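Local coordinates for proton-dependent oligopeptide transporter family protein (Xanthomonas campestris, PDB 6EI3) that probably carries peptides across the membrane together with protons, as a transporter of the POT family in the Major Facilitator Superfamily, here crystallised in an auto-inhibited state, at residues S17-G20 and M21-I24; I79-F82 and S83-Y86; G102-V105 and G106-L109. All coordinates share one frame; numbering follows the deposited sequence.

Overall arrangement
The three contacts are local ones, each a single run along one helix, and they follow in chain order: interaction 1 near the end of helix 4-22, interaction 2 within helix 62-95, interaction 3 within helix 100-117. Their centres lie about 18 Å (1 and 2), 14 Å (1 and 3) and 15 Å (2 and 3) apart, yet all three touch pairwise. Phe18 CB lies 3.6 Å from Tyr86 OH, Met21 CE 3.7 Å from Leu107 CD2, and Ile85 CG2 3.7 Å from Leu109 O. Interaction 1 is buried among helices, whereas interactions 2 and 3 also bind monoacylglycerol molecules, consistent with these helix faces being turned to lipid.

Interaction 1: residues S17-G20 and M21-I24; sequences SFYG and MRNI
Arg22 folds back against Phe18 and along the edge of the Tyr19 ring; Met21, Arg22 and Tyr19 are the main participants in this one-turn contact. Arg22 CB lies above one face of the Phe18 ring, offset toward the rim. With CG anti to the backbone N (chi1 -156°) and the chain bent at the next two torsions, Arg22 CG comes within 4.1 Å of Phe18 CZ and the guanidinium presents a face to Phe18 CE2, 4.0 Å from Arg22 NH1, its plane steeply inclined to the ring at 72°. Tyr19 runs side by side with the arginine, and Arg22 NH2 sits at the edge of its ring, 3.7 Å from Tyr19 CD1. Asn23 fixes the rotation of the guanidinium, because its OD1 lies in that plane and accepts both Arg22 NE (2.8 Å) and Arg22 NH2 (3.1 Å), a side-on grip on one atom. Met21 CG stands between the backbone N and the carbonyl carbon (chi1 83°), 3.6 Å from Phe18 O, and the bent chain leads its end off residues 17-20. Backbone bonds from Met21 N to Ser17 O, Arg22 N to Phe18 O and Asn23 N to Tyr19 O keep the helical spacing. Around this helix end, Met21 and Arg22 both meet Phe54 of helix 40-60, Phe18 touches Tyr86 of helix 62-95, and Tyr19 packs on Ile148 and Ser152 of helix 137-165, while Ile24 reaches helix 168-188.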
loop_
_atom_site.group_PDB
_atom_site.type_symbol
_atom_site.label_atom_id
_atom_site.label_comp_id
_atom_site.label_asym_id
_atom_site.label_seq_id
_atom_site.Cartn_x
_atom_site.Cartn_y
_atom_site.Cartn_z
ATOM N N SER A 17 10.462 9.086 -9.420
ATOM C CA SER A 17 11.415 9.161 -8.323
ATOM C C SER A 17 11.135 8.095 -7.246
ATOM O O SER A 17 12.054 7.399 -6.808
ATOM C CB SER A 17 11.383 10.558 -7.714
ATOM O OG SER A 17 12.221 10.657 -6.579
ATOM N N PHE A 18 9.877 7.967 -6.830
ATOM C CA PHE A 18 9.494 7.007 -5.793
ATOM C C PHE A 18 9.817 5.594 -6.218
ATOM O O PHE A 18 10.495 4.888 -5.482
ATOM C CB PHE A 18 8.001 7.122 -5.430
ATOM C CG PHE A 18 7.593 6.103 -4.385
ATOM C CD1 PHE A 18 7.783 6.357 -3.030
ATOM C CD2 PHE A 18 7.062 4.869 -4.760
ATOM C CE1 PHE A 18 7.464 5.386 -2.068
ATOM C CE2 PHE A 18 6.721 3.909 -3.797
ATOM C CZ PHE A 18 6.928 4.171 -2.458
ATOM N N TYR A 19 9.306 5.172 -7.384
ATOM C CA TYR A 19 9.527 3.812 -7.875
ATOM C C TYR A 19 10.998 3.528 -8.119
ATOM O O TYR A 19 11.459 2.422 -7.856
ATOM C CB TYR A 19 8.687 3.554 -9.132
ATOM C CG TYR A 19 7.219 3.379 -8.802
ATOM C CD1 TYR A 19 6.768 2.250 -8.126
ATOM C CD2 TYR A 19 6.284 4.347 -9.150
ATOM C CE1 TYR A 19 5.417 2.084 -7.812
ATOM C CE2 TYR A 19 4.929 4.189 -8.855
ATOM C CZ TYR A 19 4.501 3.055 -8.181
ATOM O OH TYR A 19 3.170 2.878 -7.892
ATOM N N GLY A 20 11.704 4.547 -8.611
ATOM C CA GLY A 20 13.137 4.511 -8.877
ATOM C C GLY A 20 13.924 4.192 -7.629
ATOM O O GLY A 20 14.713 3.249 -7.647
ATOM N N MET A 21 13.674 4.905 -6.516
ATOM C CA MET A 21 14.406 4.583 -5.287
ATOM C C MET A 21 13.905 3.272 -4.624
ATOM O O MET A 21 14.718 2.451 -4.209
ATOM C CB MET A 21 14.472 5.778 -4.294
ATOM C CG MET A 21 13.266 5.989 -3.379
ATOM S SD MET A 21 13.090 4.896 -1.921
ATOM C CE MET A 21 14.724 4.714 -1.437
ATOM N N ARG A 22 12.586 3.063 -4.561
ATOM C CA ARG A 22 11.998 1.894 -3.890
ATOM C C ARG A 22 12.412 0.540 -4.508
ATOM O O ARG A 22 12.740 -0.398 -3.767
ATOM C CB ARG A 22 10.479 2.049 -3.838
ATOM C CG ARG A 22 9.782 1.268 -2.718
ATOM C CD ARG A 22 9.425 -0.166 -3.057
ATOM N NE ARG A 22 8.807 -0.360 -4.376
ATOM C CZ ARG A 22 7.497 -0.354 -4.613
ATOM N NH1 ARG A 22 6.637 -0.099 -3.632
ATOM N NH2 ARG A 22 7.037 -0.589 -5.830
ATOM N N ASN A 23 12.426 0.467 -5.855
ATOM C CA ASN A 23 12.698 -0.733 -6.649
ATOM C C ASN A 23 14.189 -1.115 -6.720
ATOM O O ASN A 23 14.488 -2.218 -7.162
ATOM C CB ASN A 23 12.051 -0.618 -8.070
ATOM C CG ASN A 23 10.532 -0.551 -8.006
ATOM O OD1 ASN A 23 9.931 -0.507 -6.930
ATOM N ND2 ASN A 23 9.866 -0.496 -9.142
ATOM N N ILE A 24 15.113 -0.267 -6.213
ATOM C CA ILE A 24 16.536 -0.648 -6.128
ATOM C C ILE A 24 16.976 -0.803 -4.676
ATOM O O ILE A 24 18.109 -1.205 -4.429
ATOM C CB ILE A 24 17.522 0.286 -6.889
ATOM C CG1 ILE A 24 17.406 1.754 -6.429
ATOM C CG2 ILE A 24 17.374 0.144 -8.370
ATOM C CD1 ILE A 24 18.722 2.520 -6.361
#

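Interaction 2: residues I79-F82 and S83-Y86. With 78M ((2S)-2,3-dihydroxypropyl(7Z)-pentadec-7-enoate), chain B.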
loop_
_atom_site.group_PDB
_atom_site.type_symbol
_atom_site.label_atom_id
_atom_site.label_comp_id
_atom_site.label_asym_id
_atom_site.label_seq_id
_atom_site.Cartn_x
_atom_site.Cartn_y
_atom_site.Cartn_z
ATOM N N ILE A 79 1.472 20.083 0.947
ATOM C CA ILE A 79 2.212 19.433 -0.140
ATOM C C ILE A 79 3.632 19.977 -0.200
ATOM O O ILE A 79 4.575 19.189 -0.261
ATOM C CB ILE A 79 1.503 19.491 -1.542
ATOM C CG1 ILE A 79 0.224 18.618 -1.541
ATOM C CG2 ILE A 79 2.495 18.992 -2.654
ATOM C CD1 ILE A 79 -0.815 18.951 -2.678
ATOM N N ILE A 80 3.780 21.305 -0.183
ATOM C CA ILE A 80 5.080 21.977 -0.253
ATOM C C ILE A 80 6.027 21.524 0.867
ATOM O O ILE A 80 7.167 21.163 0.582
ATOM C CB ILE A 80 4.908 23.534 -0.303
ATOM C CG1 ILE A 80 4.562 24.014 -1.726
ATOM C CG2 ILE A 80 6.147 24.286 0.237
ATOM C CD1 ILE A 80 5.712 23.944 -2.826
ATOM N N TRP A 81 5.544 21.527 2.127
ATOM C CA TRP A 81 6.379 21.180 3.271
ATOM C C TRP A 81 6.723 19.705 3.330
ATOM O O TRP A 81 7.866 19.383 3.625
ATOM C CB TRP A 81 5.778 21.699 4.583
ATOM C CG TRP A 81 6.037 23.169 4.747
ATOM C CD1 TRP A 81 5.134 24.180 4.603
ATOM C CD2 TRP A 81 7.321 23.799 4.917
ATOM N NE1 TRP A 81 5.757 25.398 4.757
ATOM C CE2 TRP A 81 7.101 25.193 4.951
ATOM C CE3 TRP A 81 8.636 23.316 5.072
ATOM C CZ2 TRP A 81 8.142 26.112 5.151
ATOM C CZ3 TRP A 81 9.668 24.226 5.263
ATOM C CH2 TRP A 81 9.418 25.607 5.307
ATOM N N PHE A 82 5.773 18.812 3.018
ATOM C CA PHE A 82 6.074 17.384 2.967
ATOM C C PHE A 82 7.031 17.094 1.802
ATOM O O PHE A 82 7.918 16.268 1.959
ATOM C CB PHE A 82 4.800 16.543 2.844
ATOM C CG PHE A 82 4.181 16.180 4.172
ATOM C CD1 PHE A 82 4.699 15.143 4.940
ATOM C CD2 PHE A 82 3.088 16.878 4.658
ATOM C CE1 PHE A 82 4.114 14.792 6.161
ATOM C CE2 PHE A 82 2.503 16.526 5.882
ATOM C CZ PHE A 82 3.021 15.486 6.628
ATOM N N SER A 83 6.872 17.798 0.652
ATOM C CA SER A 83 7.753 17.603 -0.511
ATOM C C SER A 83 9.192 18.041 -0.224
ATOM O O SER A 83 10.119 17.412 -0.718
ATOM C CB SER A 83 7.209 18.313 -1.746
ATOM O OG SER A 83 5.977 17.728 -2.136
ATOM N N LEU A 84 9.381 19.093 0.575
ATOM C CA LEU A 84 10.719 19.569 0.946
ATOM C C LEU A 84 11.391 18.571 1.911
ATOM O O LEU A 84 12.594 18.342 1.813
ATOM C CB LEU A 84 10.654 20.968 1.581
ATOM C CG LEU A 84 10.361 22.146 0.654
ATOM C CD1 LEU A 84 9.957 23.375 1.470
ATOM C CD2 LEU A 84 11.550 22.473 -0.238
ATOM N N ILE A 85 10.610 17.981 2.836
ATOM C CA ILE A 85 11.107 16.954 3.763
ATOM C C ILE A 85 11.543 15.745 2.913
ATOM O O ILE A 85 12.616 15.183 3.117
ATOM C CB ILE A 85 10.033 16.600 4.842
ATOM C CG1 ILE A 85 9.888 17.780 5.865
ATOM C CG2 ILE A 85 10.395 15.301 5.579
ATOM C CD1 ILE A 85 8.661 17.750 6.793
ATOM N N TYR A 86 10.706 15.402 1.921
ATOM C CA TYR A 86 10.865 14.325 0.962
ATOM C C TYR A 86 12.219 14.509 0.243
ATOM O O TYR A 86 13.008 13.559 0.180
ATOM C CB TYR A 86 9.664 14.406 0.012
ATOM C CG TYR A 86 9.268 13.196 -0.804
ATOM C CD1 TYR A 86 10.192 12.191 -1.103
ATOM C CD2 TYR A 86 8.010 13.116 -1.390
ATOM C CE1 TYR A 86 9.861 11.138 -1.955
ATOM C CE2 TYR A 86 7.682 12.092 -2.270
ATOM C CZ TYR A 86 8.603 11.090 -2.532
ATOM O OH TYR A 86 8.240 10.073 -3.376
HETATM O O21 78M B . 2.400 27.844 1.334
HETATM C C20 78M B . 3.084 28.404 2.445
HETATM C C18 78M B . 4.478 27.832 2.568
HETATM O O19 78M B . 4.999 28.109 3.873
HETATM C C17 78M B . 5.414 28.372 1.515
HETATM O O2 78M B . 6.631 27.599 1.639
HETATM C C1 78M B . 7.562 27.749 0.689
HETATM O O1 78M B . 7.406 28.410 -0.306
HETATM C C2 78M B . 8.819 27.004 1.044
HETATM C C3 78M B . 9.886 26.961 -0.050
HETATM C C4 78M B . 9.525 26.060 -1.226
HETATM C C5 78M B . 10.656 25.854 -2.217
HETATM C C6 78M B . 10.209 25.263 -3.550
HETATM C C7 78M B . 11.332 24.700 -4.373
HETATM C C8 78M B . 12.138 25.332 -5.220
HETATM C C9 78M B . 12.163 26.795 -5.579
HETATM C C10 78M B . 13.205 27.127 -6.655
HETATM C C11 78M B . 12.761 26.812 -8.079
HETATM C C12 78M B . 13.898 26.662 -9.080
HETATM C C13 78M B . 13.438 26.542 -10.531
HETATM C C15 78M B . 14.598 24.518 -11.600
HETATM C C14 78M B . 14.497 26.038 -11.508
#
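Ile79 meets Ser83 one helical turn on, where its carbonyl oxygen is held twice. Ser83 N donates to Ile79 O at 2.8 Å in the regular helical bond, and Ser83 OG donates to the same Ile79 O, also at 2.8 Å. The two donors arrive from opposite faces of the carbonyl plane, the hydroxyl standing 40° out of it. Ser83 OG lies beside its own backbone N (chi1 -65°), the rotation that turns the hydroxyl back to the preceding turn and satisfies it inside the helix. Ile80 O receives Leu84 N. Ile80 CG2 lies 4.1 Å from Leu84 CD1, and Ile80 CG2 also rests 3.6 Å from the ester oxygen O2 of a bound monoacylglycerol. Trp81 supplies the main side-chain contact: Leu84 CD1 sits over the face of the six-membered ring, 26° off its normal and 3.8 Å from Trp81 CE3, a CH-pi contact. The acyl carbon C2 lies over that same indole face, likewise offset toward the rim, and near Leu84 CD1. At the ring's edge, Trp81 NE1 donates a hydrogen bond of 3.0 Å to the glycerol hydroxyl oxygen O19. Indole and leucine thus bind the polar head and the start of the acyl chain together, and Thr77 adds a further hydrogen bond. Phe82 closes the run through its carbonyl, Phe82 O accepting Tyr86 N at 2.9 Å. Within the protein, Ile79 and Ile80 touch Phe186 of helix 168-188, Phe82 meets the Phe112 ring of helix 100-117, and Tyr86 OH is hydrogen-bonded to Glu14 of helix 4-22.

Interaction 3: residues G102-V105 and G106-L109; sequences GFFV and GLGL. With 78M ((2S)-2,3-dihydroxypropyl(7Z)-pentadec-7-enoate), chain R; 78M ((2S)-2,3-dihydroxypropyl(7Z)-pentadec-7-enoate), chain G.
Two monoacylglycerol sites share this turn of helix 100-117, and Phe104 belongs to both. The carbonyl oxygen O1 of one lipid (chain G) lies close over a face of its ring, 3.0 Å from Phe104 CE2, whereas the tail end of the other (chain R) comes up at the ring edge and against the side-chain stem, with C14 3.7 Å from Phe104 CB. With CG beside the backbone N (chi1 -65°), the ring runs side by side with Leu107, and Leu107 CD1 lies 4.1 Å from Phe104 CD1. That same leucine methyl, Leu107 CD1, meets Phe103 CE1 at 4.0 Å, approaching obliquely, so one leucine branch is shared between two aromatic rings. Phe103 also meets the rings of Phe28 and Phe172, the latter edge-to-face. Val105 and Leu109, one turn apart, lie side by side and pair through Val105 CG1 and Leu109 CD1 at 3.9 Å. Gly108 CA lies against the double bond of the chain R lipid, 3.4 Å from C8; with no side chain there, the acyl chain can come close to the backbone. The bond of Gly108 N to Phe104 O (2.9 Å) links two residues that line the chain R site, and Gly106, Leu107 and Leu109 repeat the same helical pattern. Across the contact, then, polar pairing is confined to four i to i+4 backbone bonds, and only hydrocarbon side chains meet one another, a chemistry suited to a surface against which acyl chains lie.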
loop_
_atom_site.group_PDB
_atom_site.type_symbol
_atom_site.label_atom_id
_atom_site.label_comp_id
_atom_site.label_asym_id
_atom_site.label_seq_id
_atom_site.Cartn_x
_atom_site.Cartn_y
_atom_site.Cartn_z
ATOM N N GLY A 102 22.493 7.839 8.978
ATOM C CA GLY A 102 22.070 8.868 8.034
ATOM C C GLY A 102 21.192 8.370 6.903
ATOM O O GLY A 102 20.260 9.068 6.488
ATOM N N PHE A 103 21.501 7.161 6.374
ATOM C CA PHE A 103 20.739 6.552 5.288
ATOM C C PHE A 103 19.357 6.152 5.793
ATOM O O PHE A 103 18.380 6.314 5.065
ATOM C CB PHE A 103 21.492 5.351 4.682
ATOM C CG PHE A 103 20.927 4.855 3.370
ATOM C CD1 PHE A 103 19.936 3.876 3.343
ATOM C CD2 PHE A 103 21.421 5.325 2.160
ATOM C CE1 PHE A 103 19.421 3.411 2.129
ATOM C CE2 PHE A 103 20.903 4.862 0.950
ATOM C CZ PHE A 103 19.884 3.934 0.944
ATOM N N PHE A 104 19.259 5.685 7.054
ATOM C CA PHE A 104 17.947 5.312 7.599
ATOM C C PHE A 104 17.103 6.542 7.939
ATOM O O PHE A 104 15.886 6.497 7.764
ATOM C CB PHE A 104 18.032 4.313 8.767
ATOM C CG PHE A 104 18.582 2.941 8.422
ATOM C CD1 PHE A 104 18.791 2.562 7.099
ATOM C CD2 PHE A 104 18.881 2.021 9.423
ATOM C CE1 PHE A 104 19.327 1.307 6.785
ATOM C CE2 PHE A 104 19.381 0.751 9.106
ATOM C CZ PHE A 104 19.616 0.410 7.789
ATOM N N VAL A 105 17.750 7.654 8.360
ATOM C CA VAL A 105 17.063 8.930 8.605
ATOM C C VAL A 105 16.478 9.385 7.246
ATOM O O VAL A 105 15.307 9.744 7.183
ATOM C CB VAL A 105 17.990 9.996 9.255
ATOM C CG1 VAL A 105 17.397 11.404 9.122
ATOM C CG2 VAL A 105 18.260 9.667 10.729
ATOM N N GLY A 106 17.282 9.278 6.187
ATOM C CA GLY A 106 16.884 9.564 4.806
ATOM C C GLY A 106 15.652 8.784 4.387
ATOM O O GLY A 106 14.670 9.386 3.966
ATOM N N LEU A 107 15.650 7.448 4.613
ATOM C CA LEU A 107 14.471 6.611 4.318
ATOM C C LEU A 107 13.264 7.033 5.125
ATOM O O LEU A 107 12.167 6.999 4.595
ATOM C CB LEU A 107 14.731 5.120 4.563
ATOM C CG LEU A 107 15.746 4.418 3.676
ATOM C CD1 LEU A 107 15.995 3.013 4.192
ATOM C CD2 LEU A 107 15.287 4.360 2.235
ATOM N N GLY A 108 13.475 7.385 6.402
ATOM C CA GLY A 108 12.426 7.868 7.299
ATOM C C GLY A 108 11.784 9.157 6.789
ATOM O O GLY A 108 10.562 9.287 6.766
ATOM N N LEU A 109 12.613 10.101 6.338
ATOM C CA LEU A 109 12.175 11.386 5.789
ATOM C C LEU A 109 11.443 11.216 4.454
ATOM O O LEU A 109 10.452 11.913 4.211
ATOM C CB LEU A 109 13.381 12.342 5.657
ATOM C CG LEU A 109 14.052 12.798 6.973
ATOM C CD1 LEU A 109 15.299 13.629 6.686
ATOM C CD2 LEU A 109 13.076 13.556 7.911
HETATM O O21 78M R . -0.176 10.545 13.349
HETATM C C20 78M R . 0.747 11.309 14.115
HETATM C C18 78M R . 2.170 10.918 13.794
HETATM O O19 78M R . 2.483 9.657 14.396
HETATM C C17 78M R . 3.171 11.977 14.198
HETATM O O2 78M R . 4.422 11.496 13.653
HETATM C C1 78M R . 5.529 12.224 13.839
HETATM O O1 78M R . 5.535 13.389 14.143
HETATM C C2 78M R . 6.754 11.376 13.679
HETATM C C3 78M R . 7.565 11.681 12.433
HETATM C C4 78M R . 9.052 11.749 12.739
HETATM C C5 78M R . 9.959 11.544 11.545
HETATM C C6 78M R . 10.193 10.081 11.173
HETATM C C7 78M R . 11.377 9.983 10.269
HETATM C C8 78M R . 12.462 9.234 10.406
HETATM C C9 78M R . 12.796 8.206 11.446
HETATM C C10 78M R . 13.848 7.254 10.883
HETATM C C11 78M R . 14.594 6.434 11.918
HETATM C C12 78M R . 16.019 6.121 11.504
HETATM C C13 78M R . 16.819 5.361 12.545
HETATM C C15 78M R . 19.086 4.437 13.181
HETATM C C14 78M R . 18.320 5.412 12.319
HETATM O O21 78M G . 16.610 -5.204 12.630
HETATM C C20 78M G . 17.083 -3.887 12.885
HETATM C C18 78M G . 16.796 -2.980 11.710
HETATM O O19 78M G . 17.682 -3.277 10.627
HETATM C C17 78M G . 16.893 -1.511 12.059
HETATM O O2 78M G . 15.698 -0.868 11.545
HETATM C C1 78M G . 15.738 -0.319 10.324
HETATM O O1 78M G . 16.660 -0.436 9.564
HETATM C C2 78M G . 14.475 0.427 10.020
HETATM C C3 78M G . 14.663 1.650 9.135
HETATM C C4 78M G . 13.454 1.887 8.255
HETATM C C5 78M G . 13.333 3.288 7.697
HETATM C C6 78M G . 11.918 3.640 7.245
HETATM C C7 78M G . 11.041 4.096 8.367
HETATM C C8 78M G . 9.786 4.494 8.271
HETATM C C9 78M G . 8.925 4.973 9.397
HETATM C C10 78M G . 7.965 3.914 9.920
HETATM C C11 78M G . 6.805 4.480 10.725
HETATM C C12 78M G . 5.856 3.409 11.215
HETATM C C13 78M G . 4.526 3.904 11.746
HETATM C C15 78M G . 2.308 3.204 12.732
HETATM C C14 78M G . 3.560 2.771 12.017
#